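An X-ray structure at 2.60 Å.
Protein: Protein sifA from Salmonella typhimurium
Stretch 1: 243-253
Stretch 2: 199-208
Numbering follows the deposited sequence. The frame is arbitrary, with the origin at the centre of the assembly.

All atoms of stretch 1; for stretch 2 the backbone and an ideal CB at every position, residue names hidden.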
# COMPACT_ATOMS: atom_id res chain seq x y z
N GLY A 243 -17.34 -7.77 -2.50
CA GLY A 243 -17.71 -8.95 -1.74
C GLY A 243 -18.05 -8.75 -0.29
O GLY A 243 -18.81 -9.54 0.26
N LEU A 244 -17.51 -7.71 0.33
CA LEU A 244 -17.76 -7.44 1.74
C LEU A 244 -19.19 -7.01 2.03
O LEU A 244 -19.84 -6.40 1.19
CB LEU A 244 -16.79 -6.38 2.25
CG LEU A 244 -15.51 -6.93 2.89
CD1 LEU A 244 -14.89 -8.01 2.00
CD2 LEU A 244 -14.54 -5.78 3.13
N LYS A 245 -19.66 -7.34 3.23
CA LYS A 245 -21.02 -7.00 3.66
C LYS A 245 -21.00 -6.08 4.88
O LYS A 245 -20.08 -6.14 5.70
CB LYS A 245 -21.83 -8.26 3.96
CG LYS A 245 -21.24 -9.15 5.05
CD LYS A 245 -21.98 -8.99 6.36
CE LYS A 245 -23.39 -9.53 6.25
NZ LYS A 245 -24.16 -9.29 7.50
N GLN A 246 -22.02 -5.24 4.98
CA GLN A 246 -22.12 -4.30 6.09
C GLN A 246 -22.83 -4.92 7.28
O GLN A 246 -23.99 -5.31 7.19
CB GLN A 246 -22.87 -3.04 5.64
CG GLN A 246 -22.80 -1.89 6.64
CD GLN A 246 -23.55 -0.65 6.18
OE1 GLN A 246 -23.57 0.37 6.87
NE2 GLN A 246 -24.17 -0.74 5.01
N LEU A 247 -22.11 -5.01 8.39
CA LEU A 247 -22.65 -5.55 9.63
C LEU A 247 -21.86 -4.85 10.74
O LEU A 247 -21.26 -5.49 11.60
CB LEU A 247 -22.44 -7.06 9.70
CG LEU A 247 -23.45 -7.86 10.54
CD1 LEU A 247 -23.14 -9.34 10.44
CD2 LEU A 247 -23.41 -7.40 11.99
N GLU A 248 -21.88 -3.53 10.67
CA GLU A 248 -21.16 -2.68 11.61
C GLU A 248 -22.10 -2.04 12.63
O GLU A 248 -21.92 -0.88 13.00
CB GLU A 248 -20.42 -1.60 10.83
CG GLU A 248 -19.63 -2.14 9.64
CD GLU A 248 -19.21 -1.06 8.66
OE1 GLU A 248 -18.64 -1.40 7.60
OE2 GLU A 248 -19.45 0.13 8.94
N ILE A 249 -23.09 -2.80 13.08
CA ILE A 249 -24.05 -2.27 14.05
C ILE A 249 -24.21 -3.14 15.30
O ILE A 249 -25.04 -4.05 15.33
CB ILE A 249 -25.44 -2.08 13.40
CG1 ILE A 249 -25.33 -1.18 12.17
CG2 ILE A 249 -26.40 -1.46 14.41
CD1 ILE A 249 -26.65 -0.92 11.47
N PRO A 250 -23.40 -2.88 16.35
CA PRO A 250 -22.38 -1.84 16.37
C PRO A 250 -21.04 -2.48 16.02
O PRO A 250 -20.98 -3.67 15.71
CB PRO A 250 -22.42 -1.36 17.81
CG PRO A 250 -22.58 -2.65 18.53
CD PRO A 250 -23.63 -3.40 17.71
N PRO A 251 -19.96 -1.69 16.04
CA PRO A 251 -18.62 -2.21 15.73
C PRO A 251 -17.98 -2.74 17.01
O PRO A 251 -17.17 -2.03 17.61
CB PRO A 251 -17.88 -0.98 15.20
CG PRO A 251 -18.99 -0.03 14.78
CD PRO A 251 -20.00 -0.23 15.87
N PRO A 252 -18.30 -3.98 17.43
CA PRO A 252 -17.73 -4.55 18.65
C PRO A 252 -16.63 -3.67 19.25
O PRO A 252 -15.44 -3.96 19.13
CB PRO A 252 -17.25 -5.91 18.18
CG PRO A 252 -18.40 -6.33 17.32
CD PRO A 252 -18.75 -5.07 16.53
N HIS A 253 -17.06 -2.60 19.91
CA HIS A 253 -16.18 -1.60 20.51
C HIS A 253 -14.80 -2.07 20.95
O HIS A 253 -13.83 -1.33 20.84
CB HIS A 253 -16.90 -0.90 21.67
CG HIS A 253 -18.07 -0.05 21.23
ND1 HIS A 253 -19.20 -0.59 20.65
CD2 HIS A 253 -18.27 1.29 21.29
CE1 HIS A 253 -20.04 0.39 20.37
NE2 HIS A 253 -19.51 1.53 20.74
N UNK A 199 -11.15 -9.36 9.38
CA UNK A 199 -12.43 -9.43 8.70
C UNK A 199 -13.25 -8.19 9.04
O UNK A 199 -14.04 -7.71 8.23
CB UNK A 199 -13.18 -10.71 9.08
N UNK A 200 -13.04 -7.67 10.24
CA UNK A 200 -13.75 -6.49 10.70
C UNK A 200 -13.22 -5.25 10.01
O UNK A 200 -13.94 -4.58 9.26
CB UNK A 200 -13.63 -6.35 12.22
N UNK A 201 -11.95 -4.95 10.27
CA UNK A 201 -11.27 -3.79 9.71
C UNK A 201 -11.46 -3.72 8.21
O UNK A 201 -11.75 -2.67 7.65
CB UNK A 201 -9.78 -3.83 10.05
N UNK A 202 -11.33 -4.86 7.54
CA UNK A 202 -11.49 -4.90 6.11
C UNK A 202 -12.85 -4.36 5.66
O UNK A 202 -12.92 -3.57 4.72
CB UNK A 202 -11.30 -6.33 5.61
N UNK A 203 -13.92 -4.75 6.33
CA UNK A 203 -15.24 -4.26 5.93
C UNK A 203 -15.43 -2.82 6.36
O UNK A 203 -15.78 -1.96 5.55
CB UNK A 203 -16.35 -5.14 6.52
N UNK A 204 -15.19 -2.55 7.63
CA UNK A 204 -15.36 -1.21 8.19
C UNK A 204 -14.63 -0.14 7.39
O UNK A 204 -15.24 0.82 6.90
CB UNK A 204 -14.87 -1.19 9.64
N UNK A 205 -13.32 -0.31 7.28
CA UNK A 205 -12.45 0.62 6.57
C UNK A 205 -12.90 0.84 5.13
O UNK A 205 -13.17 1.97 4.72
CB UNK A 205 -11.01 0.11 6.59
N UNK A 206 -13.01 -0.24 4.38
CA UNK A 206 -13.40 -0.12 2.99
C UNK A 206 -14.78 0.49 2.76
O UNK A 206 -14.94 1.31 1.86
CB UNK A 206 -13.35 -1.50 2.34
N UNK A 207 -15.77 0.10 3.56
CA UNK A 207 -17.12 0.66 3.36
C UNK A 207 -17.09 2.16 3.65
O UNK A 207 -17.76 2.94 2.97
CB UNK A 207 -18.15 -0.04 4.26
N UNK A 208 -16.29 2.56 4.64
CA UNK A 208 -16.16 3.98 4.97
C UNK A 208 -15.53 4.74 3.79
O UNK A 208 -15.92 5.88 3.48
CB UNK A 208 -15.32 4.16 6.24

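Backbone angles from 199 to 208 are helical throughout, so no position demands glycine, and proline would forfeit the amide hydrogen bonds that hold the later turns. Stretch 1 has no regular helix or strand; it approaches the helix chiefly through Leu-244 and Glu-248, and side-chain choice is constrained mainly near these two.

Position 199 points sideways, and its ideal CB has nothing of stretch 1 within 5.5 Å. Almost any helix-compatible residue would fit; the deposited one is Ala-199.

At 200 the CB also points sideways into open space, but Glu-248 and Pro-252 lie farther out on that flank. A short side chain would reach neither, whereas a long polar one could. The residue is Gln-200, with chi1 t and chi2 p. Its end comes nearer than its CB direction suggests: Gln-200 NE2 lies 4.5 Å from Glu-248 CG and Gln-200 OE1 lies 4.4 Å from Pro-252 CD. Both are contacts without a hydrogen bond to stretch 1.

Position 201 is out of reach of stretch 1, which therefore leaves its identity undetermined. It is Glu-201, whose OE1 is hydrogen-bonded elsewhere in the structure.

At 202 the CB points sideways, with the ideal CB 4.1 Å from Leu-244 CD2. An aliphatic stem suits this edge, whether it ends in a methyl or a charge. Lys-202 supplies one: its CG is 3.4 Å from Leu-244 CD2, while all four chi angles are t and extend the chain. The backbone O of Lys-202 is closer still, 3.2 Å from Leu-244 CD2.

Position 203 points toward stretch 1. The ideal CB is 3.9 Å from Leu-244 CD2, 4.0 Å from Lys-245 O and 4.5 Å from Glu-248 OE1, so atoms of three residues come within 4.5 Å of it and a small side chain is favoured. Ala-203 fits, its methyl making apolar contact with Leu-244 CD2. Leu-244 CD2 also sits 3.3 Å from Ala-203 CA, evidence of how closely the leucine approaches the backbone.

At 204, sideways, the ideal CB is 4.3 Å from Glu-248 OE1. A small or polar residue would be reasonable, serine and threonine among them. Thr-204, chi1 m, accepts a hydrogen bond from Gln-200 NE2 at OG1 (2.8 Å, 150°), linking successive turns. Thr-204 OG1 also donates a weak bond to Gln-200 O (3.3 Å). Across the interface, Glu-248 OE1 packs 3.3 Å from Thr-204 CA.

Position 205 points away, so stretch 1 sets no size limit; Tyr-205 is found there, its OH hydrogen-bonded elsewhere.

Position 206 points toward stretch 1, with its ideal CB 4.5 Å from Leu-244 CD2, inviting an aliphatic residue. Leu-206 (chi1 m, chi2 t) answers with CD1 4.0 Å from Leu-244 CD2.

At 207, also toward, the ideal CB is 3.6 Å from Glu-248 OE1. A small residue suits this proximity, and a donor could be considered; Ala-207 offers a methyl, with no hydrogen bond.

Position 208 points sideways with nothing of stretch 1 within 5.5 Å, leaving the choice open: Ala-208.

Stretch 2 (199-208) AQEKATYLAA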
# COMPACT_ATOMS: atom_id res chain seq x y z
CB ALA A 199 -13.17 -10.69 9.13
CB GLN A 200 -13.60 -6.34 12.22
CG GLN A 200 -14.37 -5.17 12.82
CD GLN A 200 -15.88 -5.27 12.59
OE1 GLN A 200 -16.52 -6.25 12.98
NE2 GLN A 200 -16.45 -4.26 11.95
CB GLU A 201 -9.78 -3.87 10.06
CG GLU A 201 -8.95 -2.63 9.74
CD GLU A 201 -9.43 -1.39 10.46
OE1 GLU A 201 -9.69 -1.49 11.68
OE2 GLU A 201 -9.54 -0.32 9.82
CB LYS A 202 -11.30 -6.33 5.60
CG LYS A 202 -11.37 -6.47 4.09
CD LYS A 202 -11.01 -7.89 3.68
CE LYS A 202 -11.12 -8.11 2.18
NZ LYS A 202 -10.78 -9.53 1.84
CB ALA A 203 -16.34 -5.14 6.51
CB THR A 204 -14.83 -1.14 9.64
OG1 THR A 204 -15.62 -1.99 10.47
CG2 THR A 204 -14.90 0.30 10.18
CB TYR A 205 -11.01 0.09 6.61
CG TYR A 205 -9.94 1.12 6.34
CD1 TYR A 205 -9.65 1.53 5.03
CD2 TYR A 205 -9.21 1.70 7.39
CE1 TYR A 205 -8.65 2.48 4.79
CE2 TYR A 205 -8.22 2.64 7.15
CZ TYR A 205 -7.94 3.02 5.85
OH TYR A 205 -6.93 3.92 5.61
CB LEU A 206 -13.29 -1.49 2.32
CG LEU A 206 -11.83 -1.94 2.08
CD1 LEU A 206 -11.75 -3.38 1.62
CD2 LEU A 206 -11.21 -1.03 1.04
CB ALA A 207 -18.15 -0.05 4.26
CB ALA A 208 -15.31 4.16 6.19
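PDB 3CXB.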